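Local coordinates for protein starch synthase I (Hordeum vulgare, PDB 4HLN) that belongs to the starch synthases, two-domain glycosyltransferases whose halves are each built round a sheet of mainly parallel strands flanked by helices, at residues D406-P410 against H509-A513; I396-N402 against L532-Y537. All coordinates share one frame; numbering follows the deposited sequence.

Contact 1: D406-P410 against H509-A513; sequences DKCLP and HRITA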
ATOM      1  N   ASP A 406     -19.759  15.827  -5.137  1.00 61.77           N
ATOM      2  CA  ASP A 406     -19.904  15.139  -3.866  1.00 61.43           C
ATOM      3  C   ASP A 406     -21.242  15.431  -3.190  1.00 67.68           C
ATOM      4  O   ASP A 406     -21.502  16.553  -2.754  1.00 66.52           O
ATOM      5  CB  ASP A 406     -18.753  15.503  -2.938  1.00 61.36           C
ATOM      6  CG  ASP A 406     -18.652  14.569  -1.759  1.00 67.95           C
ATOM      7  OD1 ASP A 406     -19.688  13.980  -1.377  1.00 71.86           O
ATOM      8  OD2 ASP A 406     -17.536  14.422  -1.218  1.00 63.47           O
ATOM      9  N   LYS A 407     -22.087  14.410  -3.104  1.00 60.80           N
ATOM     10  CA  LYS A 407     -23.408  14.569  -2.517  1.00 62.08           C
ATOM     11  C   LYS A 407     -23.354  14.903  -1.033  1.00 64.20           C
ATOM     12  O   LYS A 407     -24.305  15.459  -0.488  1.00 64.26           O
ATOM     13  CB  LYS A 407     -24.243  13.311  -2.742  1.00 73.97           C
ATOM     14  CG  LYS A 407     -24.842  13.231  -4.135  1.00 89.09           C
ATOM     15  CD  LYS A 407     -25.472  11.872  -4.397  1.00 95.83           C
ATOM     16  CE  LYS A 407     -26.440  11.934  -5.571  1.00 96.95           C
ATOM     17  NZ  LYS A 407     -27.653  12.745  -5.244  1.00 96.92           N
ATOM     18  N   CYS A 408     -22.240  14.578  -0.386  1.00 57.87           N
ATOM     19  CA  CYS A 408     -22.115  14.763   1.054  1.00 49.57           C
ATOM     20  C   CYS A 408     -21.801  16.224   1.455  1.00 54.75           C
ATOM     21  O   CYS A 408     -21.913  16.604   2.634  1.00 51.73           O
ATOM     22  CB  CYS A 408     -21.058  13.805   1.619  1.00 54.35           C
ATOM     23  SG  CYS A 408     -21.434  12.023   1.491  1.00 90.29           S
ATOM     24  N   LEU A 409     -21.417  17.037   0.472  1.00 41.96           N
ATOM     25  CA  LEU A 409     -21.036  18.430   0.712  1.00 40.69           C
ATOM     26  C   LEU A 409     -22.164  19.443   0.546  1.00 47.89           C
ATOM     27  O   LEU A 409     -22.945  19.358  -0.379  1.00 38.45           O
ATOM     28  CB  LEU A 409     -19.953  18.839  -0.263  1.00 38.69           C
ATOM     29  CG  LEU A 409     -18.677  18.041  -0.307  1.00 39.95           C
ATOM     30  CD1 LEU A 409     -17.669  18.893  -1.058  1.00 37.84           C
ATOM     31  CD2 LEU A 409     -18.220  17.735   1.107  1.00 39.98           C
ATOM     32  N   PRO A 410     -22.207  20.454   1.418  1.00 56.42           N
ATOM     33  CA  PRO A 410     -23.216  21.511   1.316  1.00 52.10           C
ATOM     34  C   PRO A 410     -23.030  22.372   0.063  1.00 56.07           C
ATOM     35  O   PRO A 410     -24.009  22.937  -0.441  1.00 58.99           O
ATOM     36  CB  PRO A 410     -22.939  22.352   2.558  1.00 47.73           C
ATOM     37  CG  PRO A 410     -21.467  22.172   2.790  1.00 44.80           C
ATOM     38  CD  PRO A 410     -21.265  20.706   2.518  1.00 45.17           C
ATOM     39  N   HIS A 509     -16.092  13.326   4.606  1.00 48.95           N
ATOM     40  CA  HIS A 509     -16.098  14.044   3.328  1.00 49.33           C
ATOM     41  C   HIS A 509     -16.114  15.552   3.591  1.00 50.02           C
ATOM     42  O   HIS A 509     -15.370  16.311   2.969  1.00 47.50           O
ATOM     43  CB  HIS A 509     -17.302  13.642   2.454  1.00 57.60           C
ATOM     44  CG  HIS A 509     -17.112  12.359   1.695  1.00 64.94           C
ATOM     45  ND1 HIS A 509     -17.018  12.314   0.320  1.00 63.38           N
ATOM     46  CD2 HIS A 509     -17.010  11.075   2.117  1.00 62.79           C
ATOM     47  CE1 HIS A 509     -16.847  11.064  -0.071  1.00 60.34           C
ATOM     48  NE2 HIS A 509     -16.844  10.290   0.999  1.00 57.69           N
ATOM     49  N   ARG A 510     -16.963  15.983   4.523  1.00 43.05           N
ATOM     50  CA  ARG A 510     -17.077  17.404   4.854  1.00 42.29           C
ATOM     51  C   ARG A 510     -15.830  17.965   5.519  1.00 48.51           C
ATOM     52  O   ARG A 510     -15.481  19.132   5.312  1.00 42.93           O
ATOM     53  CB  ARG A 510     -18.269  17.645   5.759  1.00 36.64           C
ATOM     54  CG  ARG A 510     -19.561  17.842   5.021  1.00 38.97           C
ATOM     55  CD  ARG A 510     -20.717  17.867   5.996  1.00 33.58           C
ATOM     56  NE  ARG A 510     -21.666  16.828   5.632  1.00 56.18           N
ATOM     57  CZ  ARG A 510     -22.260  16.012   6.492  1.00 57.31           C
ATOM     58  NH1 ARG A 510     -22.012  16.120   7.793  1.00 40.67           N
ATOM     59  NH2 ARG A 510     -23.113  15.097   6.043  1.00 71.29           N
ATOM     60  N   ILE A 511     -15.160  17.143   6.323  1.00 39.45           N
ATOM     61  CA  ILE A 511     -13.901  17.570   6.909  1.00 45.11           C
ATOM     62  C   ILE A 511     -12.877  17.749   5.807  1.00 44.13           C
ATOM     63  O   ILE A 511     -12.182  18.761   5.751  1.00 47.37           O
ATOM     64  CB  ILE A 511     -13.380  16.580   7.955  1.00 46.59           C
ATOM     65  CG1 ILE A 511     -14.110  16.801   9.274  1.00 44.07           C
ATOM     66  CG2 ILE A 511     -11.890  16.768   8.171  1.00 36.00           C
ATOM     67  CD1 ILE A 511     -14.015  15.638  10.201  1.00 49.34           C
ATOM     68  N   THR A 512     -12.808  16.773   4.912  1.00 45.61           N
ATOM     69  CA  THR A 512     -11.834  16.820   3.832  1.00 48.54           C
ATOM     70  C   THR A 512     -12.023  18.086   3.018  1.00 51.39           C
ATOM     71  O   THR A 512     -11.054  18.777   2.696  1.00 57.63           O
ATOM     72  CB  THR A 512     -11.955  15.595   2.928  1.00 48.42           C
ATOM     73  OG1 THR A 512     -11.789  14.425   3.726  1.00 61.14           O
ATOM     74  CG2 THR A 512     -10.891  15.611   1.840  1.00 42.61           C
ATOM     75  N   ALA A 513     -13.278  18.400   2.706  1.00 44.35           N
ATOM     76  CA  ALA A 513     -13.575  19.594   1.925  1.00 41.42           C
ATOM     77  C   ALA A 513     -13.406  20.878   2.728  1.00 47.44           C
ATOM     78  O   ALA A 513     -12.927  21.869   2.194  1.00 51.14           O
ATOM     79  CB  ALA A 513     -14.981  19.515   1.308  1.00 37.24           C
TER
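D406 divides its carboxylate between its own loop and the ring of H509: OD1 bonds the backbone N of C408, while OD2 takes ND1 of H509 and is probably also hydrogen-bonded to OH of Y537. OD2 of D406 accepts from ND1 of H509 at 2.7 Å, the N-H pointing almost straight at it (167°) within the imidazole plane and on the syn side of the carboxylate. Carboxylate and ring stand nearly perpendicular, 86° apart. OD1 of D406 meets the backbone N of C408 at 2.8 Å, an Asx turn inside the type I turn D406-L409, which probably helps hold the carboxylate in its rotation. CG of D406 lies beside the carbonyl carbon (chi1 -165°), a setting that carries OD2 to the edge of the H509 ring. SG of C408 lies over one face of the imidazole, 4.5 Å from the centroid of the H509 ring, which also stacks with W401. The carbonyl O of C408 receives NE of R510 at 3.0 Å, approached nearly end-on and in the guanidinium plane; the chain of R510 bends at chi3, and its NH1 forms a salt bridge with E431. The apolar part is CD1 of L409 resting on CB of A513 at 3.6 Å. The loop between strand 389-391 and helix 419-432 is thus laid against helix 505-514, with P410 also touching C424 and E427 of helix 419-432, while I511 and T512 touch I446 of strand 442-446.

Contact 2: I396-N402 against L532-Y537; sequences IDINDWN and LYAMQY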
ATOM      1  N   ILE A 396      -7.892   6.319  -6.208  1.00 43.46           N
ATOM      2  CA  ILE A 396      -9.110   6.519  -5.437  1.00 54.93           C
ATOM      3  C   ILE A 396     -10.276   6.509  -6.391  1.00 55.39           C
ATOM      4  O   ILE A 396     -10.097   6.795  -7.570  1.00 57.05           O
ATOM      5  CB  ILE A 396      -9.126   7.888  -4.689  1.00 42.25           C
ATOM      6  CG1 ILE A 396      -9.346   9.037  -5.676  1.00 40.48           C
ATOM      7  CG2 ILE A 396      -7.852   8.087  -3.870  1.00 43.40           C
ATOM      8  CD1 ILE A 396      -9.115  10.424  -5.093  1.00 42.49           C
ATOM      9  N   ASP A 397     -11.463   6.191  -5.872  1.00 56.38           N
ATOM     10  CA  ASP A 397     -12.712   6.287  -6.627  1.00 50.38           C
ATOM     11  C   ASP A 397     -13.174   7.742  -6.745  1.00 61.60           C
ATOM     12  O   ASP A 397     -13.562   8.359  -5.750  1.00 67.62           O
ATOM     13  CB  ASP A 397     -13.799   5.461  -5.943  1.00 58.92           C
ATOM     14  CG  ASP A 397     -15.081   5.401  -6.752  1.00 83.47           C
ATOM     15  OD1 ASP A 397     -15.248   6.237  -7.675  1.00 81.84           O
ATOM     16  OD2 ASP A 397     -15.922   4.518  -6.456  1.00 92.92           O
ATOM     17  N   ILE A 398     -13.147   8.287  -7.956  1.00 59.56           N
ATOM     18  CA  ILE A 398     -13.455   9.699  -8.132  1.00 65.51           C
ATOM     19  C   ILE A 398     -14.953   9.922  -8.311  1.00 71.18           C
ATOM     20  O   ILE A 398     -15.413  11.051  -8.496  1.00 72.61           O
ATOM     21  CB  ILE A 398     -12.673  10.315  -9.298  1.00 67.44           C
ATOM     22  CG1 ILE A 398     -12.994   9.564 -10.590  1.00 76.00           C
ATOM     23  CG2 ILE A 398     -11.169  10.299  -9.001  1.00 55.03           C
ATOM     24  CD1 ILE A 398     -12.340  10.155 -11.822  1.00 78.01           C
ATOM     25  N   ASN A 399     -15.720   8.842  -8.247  1.00 70.43           N
ATOM     26  CA  ASN A 399     -17.166   8.983  -8.205  1.00 75.19           C
ATOM     27  C   ASN A 399     -17.591   9.328  -6.789  1.00 74.80           C
ATOM     28  O   ASN A 399     -18.512  10.112  -6.577  1.00 84.81           O
ATOM     29  CB  ASN A 399     -17.854   7.710  -8.688  1.00 83.75           C
ATOM     30  CG  ASN A 399     -17.414   7.310 -10.089  1.00 90.96           C
ATOM     31  OD1 ASN A 399     -17.065   6.151 -10.335  1.00 96.17           O
ATOM     32  ND2 ASN A 399     -17.413   8.275 -11.012  1.00 77.88           N
ATOM     33  N   ASP A 400     -16.900   8.743  -5.817  1.00 72.94           N
ATOM     34  CA  ASP A 400     -17.113   9.069  -4.412  1.00 75.95           C
ATOM     35  C   ASP A 400     -16.393  10.364  -4.028  1.00 70.17           C
ATOM     36  O   ASP A 400     -16.896  11.142  -3.223  1.00 71.48           O
ATOM     37  CB  ASP A 400     -16.638   7.926  -3.509  1.00 89.54           C
ATOM     38  CG  ASP A 400     -17.342   6.606  -3.805  1.00104.30           C
ATOM     39  OD1 ASP A 400     -18.465   6.635  -4.355  1.00109.90           O
ATOM     40  OD2 ASP A 400     -16.769   5.538  -3.483  1.00103.78           O
ATOM     41  N   TRP A 401     -15.220  10.600  -4.611  1.00 62.52           N
ATOM     42  CA  TRP A 401     -14.392  11.734  -4.204  1.00 51.33           C
ATOM     43  C   TRP A 401     -14.174  12.770  -5.291  1.00 52.64           C
ATOM     44  O   TRP A 401     -13.160  12.773  -5.978  1.00 61.14           O
ATOM     45  CB  TRP A 401     -13.046  11.263  -3.644  1.00 40.48           C
ATOM     46  CG  TRP A 401     -13.208  10.282  -2.519  1.00 43.78           C
ATOM     47  CD1 TRP A 401     -13.356   8.933  -2.627  1.00 50.45           C
ATOM     48  CD2 TRP A 401     -13.270  10.583  -1.119  1.00 55.37           C
ATOM     49  NE1 TRP A 401     -13.490   8.367  -1.380  1.00 54.47           N
ATOM     50  CE2 TRP A 401     -13.438   9.359  -0.437  1.00 57.10           C
ATOM     51  CE3 TRP A 401     -13.190  11.767  -0.375  1.00 54.50           C
ATOM     52  CZ2 TRP A 401     -13.526   9.286   0.952  1.00 52.66           C
ATOM     53  CZ3 TRP A 401     -13.283  11.693   1.002  1.00 53.94           C
ATOM     54  CH2 TRP A 401     -13.452  10.461   1.652  1.00 53.60           C
ATOM     55  N   ASN A 402     -15.127  13.673  -5.416  1.00 56.43           N
ATOM     56  CA  ASN A 402     -15.007  14.751  -6.364  1.00 60.28           C
ATOM     57  C   ASN A 402     -15.719  15.970  -5.793  1.00 59.96           C
ATOM     58  O   ASN A 402     -16.914  15.920  -5.526  1.00 59.69           O
ATOM     59  CB  ASN A 402     -15.607  14.324  -7.699  1.00 61.71           C
ATOM     60  CG  ASN A 402     -15.452  15.374  -8.762  1.00 74.30           C
ATOM     61  OD1 ASN A 402     -14.542  16.199  -8.710  1.00 75.34           O
ATOM     62  ND2 ASN A 402     -16.348  15.360  -9.736  1.00 86.11           N
ATOM     63  N   LEU A 532      -4.382  11.614  -1.201  1.00 29.85           N
ATOM     64  CA  LEU A 532      -5.039  11.715  -2.491  1.00 44.68           C
ATOM     65  C   LEU A 532      -6.370  12.447  -2.363  1.00 51.73           C
ATOM     66  O   LEU A 532      -6.669  13.349  -3.157  1.00 51.03           O
ATOM     67  CB  LEU A 532      -5.229  10.317  -3.090  1.00 52.99           C
ATOM     68  CG  LEU A 532      -4.001   9.405  -2.961  1.00 47.80           C
ATOM     69  CD1 LEU A 532      -4.143   8.165  -3.826  1.00 50.02           C
ATOM     70  CD2 LEU A 532      -2.734  10.161  -3.348  1.00 31.14           C
ATOM     71  N   TYR A 533      -7.160  12.065  -1.359  1.00 41.74           N
ATOM     72  CA  TYR A 533      -8.416  12.754  -1.089  1.00 47.82           C
ATOM     73  C   TYR A 533      -8.167  14.235  -0.825  1.00 52.16           C
ATOM     74  O   TYR A 533      -8.840  15.108  -1.389  1.00 47.35           O
ATOM     75  CB  TYR A 533      -9.111  12.140   0.115  1.00 52.12           C
ATOM     76  CG  TYR A 533      -9.451  10.678  -0.027  1.00 47.58           C
ATOM     77  CD1 TYR A 533      -9.873  10.152  -1.237  1.00 47.91           C
ATOM     78  CD2 TYR A 533      -9.355   9.823   1.061  1.00 47.48           C
ATOM     79  CE1 TYR A 533     -10.191   8.807  -1.356  1.00 47.74           C
ATOM     80  CE2 TYR A 533      -9.673   8.488   0.957  1.00 50.21           C
ATOM     81  CZ  TYR A 533     -10.085   7.984  -0.253  1.00 57.38           C
ATOM     82  OH  TYR A 533     -10.401   6.654  -0.344  1.00 69.32           O
ATOM     83  N   ALA A 534      -7.194  14.517   0.037  1.00 52.77           N
ATOM     84  CA  ALA A 534      -6.849  15.897   0.346  1.00 52.32           C
ATOM     85  C   ALA A 534      -6.567  16.650  -0.944  1.00 50.18           C
ATOM     86  O   ALA A 534      -7.210  17.652  -1.244  1.00 49.07           O
ATOM     87  CB  ALA A 534      -5.647  15.953   1.275  1.00 49.32           C
ATOM     88  N   MET A 535      -5.609  16.139  -1.709  1.00 52.89           N
ATOM     89  CA  MET A 535      -5.199  16.757  -2.961  1.00 50.19           C
ATOM     90  C   MET A 535      -6.378  16.885  -3.919  1.00 52.13           C
ATOM     91  O   MET A 535      -6.590  17.930  -4.526  1.00 56.71           O
ATOM     92  CB  MET A 535      -4.059  15.957  -3.589  1.00 42.02           C
ATOM     93  CG  MET A 535      -2.667  16.304  -3.016  1.00 38.19           C
ATOM     94  SD  MET A 535      -1.348  15.159  -3.485  1.00 66.14           S
ATOM     95  CE  MET A 535      -1.067  15.602  -5.196  1.00169.36           C
ATOM     96  N   GLN A 536      -7.156  15.819  -4.029  1.00 47.29           N
ATOM     97  CA  GLN A 536      -8.329  15.810  -4.889  1.00 46.03           C
ATOM     98  C   GLN A 536      -9.286  16.930  -4.509  1.00 54.69           C
ATOM     99  O   GLN A 536     -10.068  17.397  -5.336  1.00 60.35           O
ATOM    100  CB  GLN A 536      -9.035  14.450  -4.781  1.00 48.72           C
ATOM    101  CG  GLN A 536     -10.342  14.327  -5.546  1.00 46.35           C
ATOM    102  CD  GLN A 536     -10.147  14.301  -7.064  1.00 57.77           C
ATOM    103  OE1 GLN A 536      -9.029  14.484  -7.583  1.00 50.62           O
ATOM    104  NE2 GLN A 536     -11.242  14.070  -7.783  1.00 53.00           N
ATOM    105  N   TYR A 537      -9.210  17.364  -3.254  1.00 53.32           N
ATOM    106  CA  TYR A 537     -10.158  18.333  -2.719  1.00 49.52           C
ATOM    107  C   TYR A 537      -9.566  19.713  -2.458  1.00 56.31           C
ATOM    108  O   TYR A 537     -10.220  20.562  -1.847  1.00 54.03           O
ATOM    109  CB  TYR A 537     -10.760  17.795  -1.424  1.00 49.89           C
ATOM    110  CG  TYR A 537     -11.936  16.908  -1.663  1.00 54.35           C
ATOM    111  CD1 TYR A 537     -11.788  15.727  -2.356  1.00 62.27           C
ATOM    112  CD2 TYR A 537     -13.202  17.251  -1.208  1.00 53.00           C
ATOM    113  CE1 TYR A 537     -12.862  14.904  -2.594  1.00 64.72           C
ATOM    114  CE2 TYR A 537     -14.289  16.430  -1.442  1.00 46.15           C
ATOM    115  CZ  TYR A 537     -14.104  15.257  -2.145  1.00 53.11           C
ATOM    116  OH  TYR A 537     -15.152  14.408  -2.403  1.00 56.97           O
TER
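This is an aromatic and apolar contact with one polar link, made where the loop after strand 389-391 packs against the C-terminal part of helix 529-536. W401 is central to it. Its indole lies face to face on the ring of Y533, with the centroids of the W401 six-membered ring and the Y533 ring 3.8 Å apart and the planes 19° from parallel; CE1 of Y533 sits over the pyrrole side, 3.3 Å from NE1 of W401. CG of W401 is anti to the carbonyl carbon, which sets the indole against the Y533 ring. Y537 meets the same indole differently: the edge of W401 is turned toward the Y537 ring in an offset edge-to-face pair with planes at 74°. The hydroxyl of Y537 passes close to the backbone at W401 and N402, but its probable hydrogen bond goes to D406. The polar link comes from Q536, whose chain bends at chi2 to bring NE2 within 2.9 Å of the carbonyl O of W401, in the carbonyl plane but with a bent N-H angle of 145°. I396 adds an apolar part, with CG2 set between CB of L532, at 3.5 Å, and CE1 of Y533. The loop itself is tightened by an Asx turn, the backbone N of N399 bonding OD1 of D397. The aromatic cluster of W401, Y533 and Y537 fixes this linking loop to a helix of the C-terminal, Rossmann-like half of a GT-B-type glycosyltransferase.

Leaving strand 389-391, the last strand of the nine-stranded sheet, the chain enters a long loop that supplies first 396-402 and then 406-410 before helix 419-432 begins. It then runs through the six-stranded parallel sheet, where helix 505-514 closes contact 1 and, after strand 517-520, helix 529-536 closes contact 2. Contact 1 is therefore nested within the loop closed by contact 2, and their centres lie about 11 Å apart. They also touch directly: CB of A513 packs against CD2 of Y537 at 3.8 Å. Together they tie the loop between the two sheets to two successive helices of the second one.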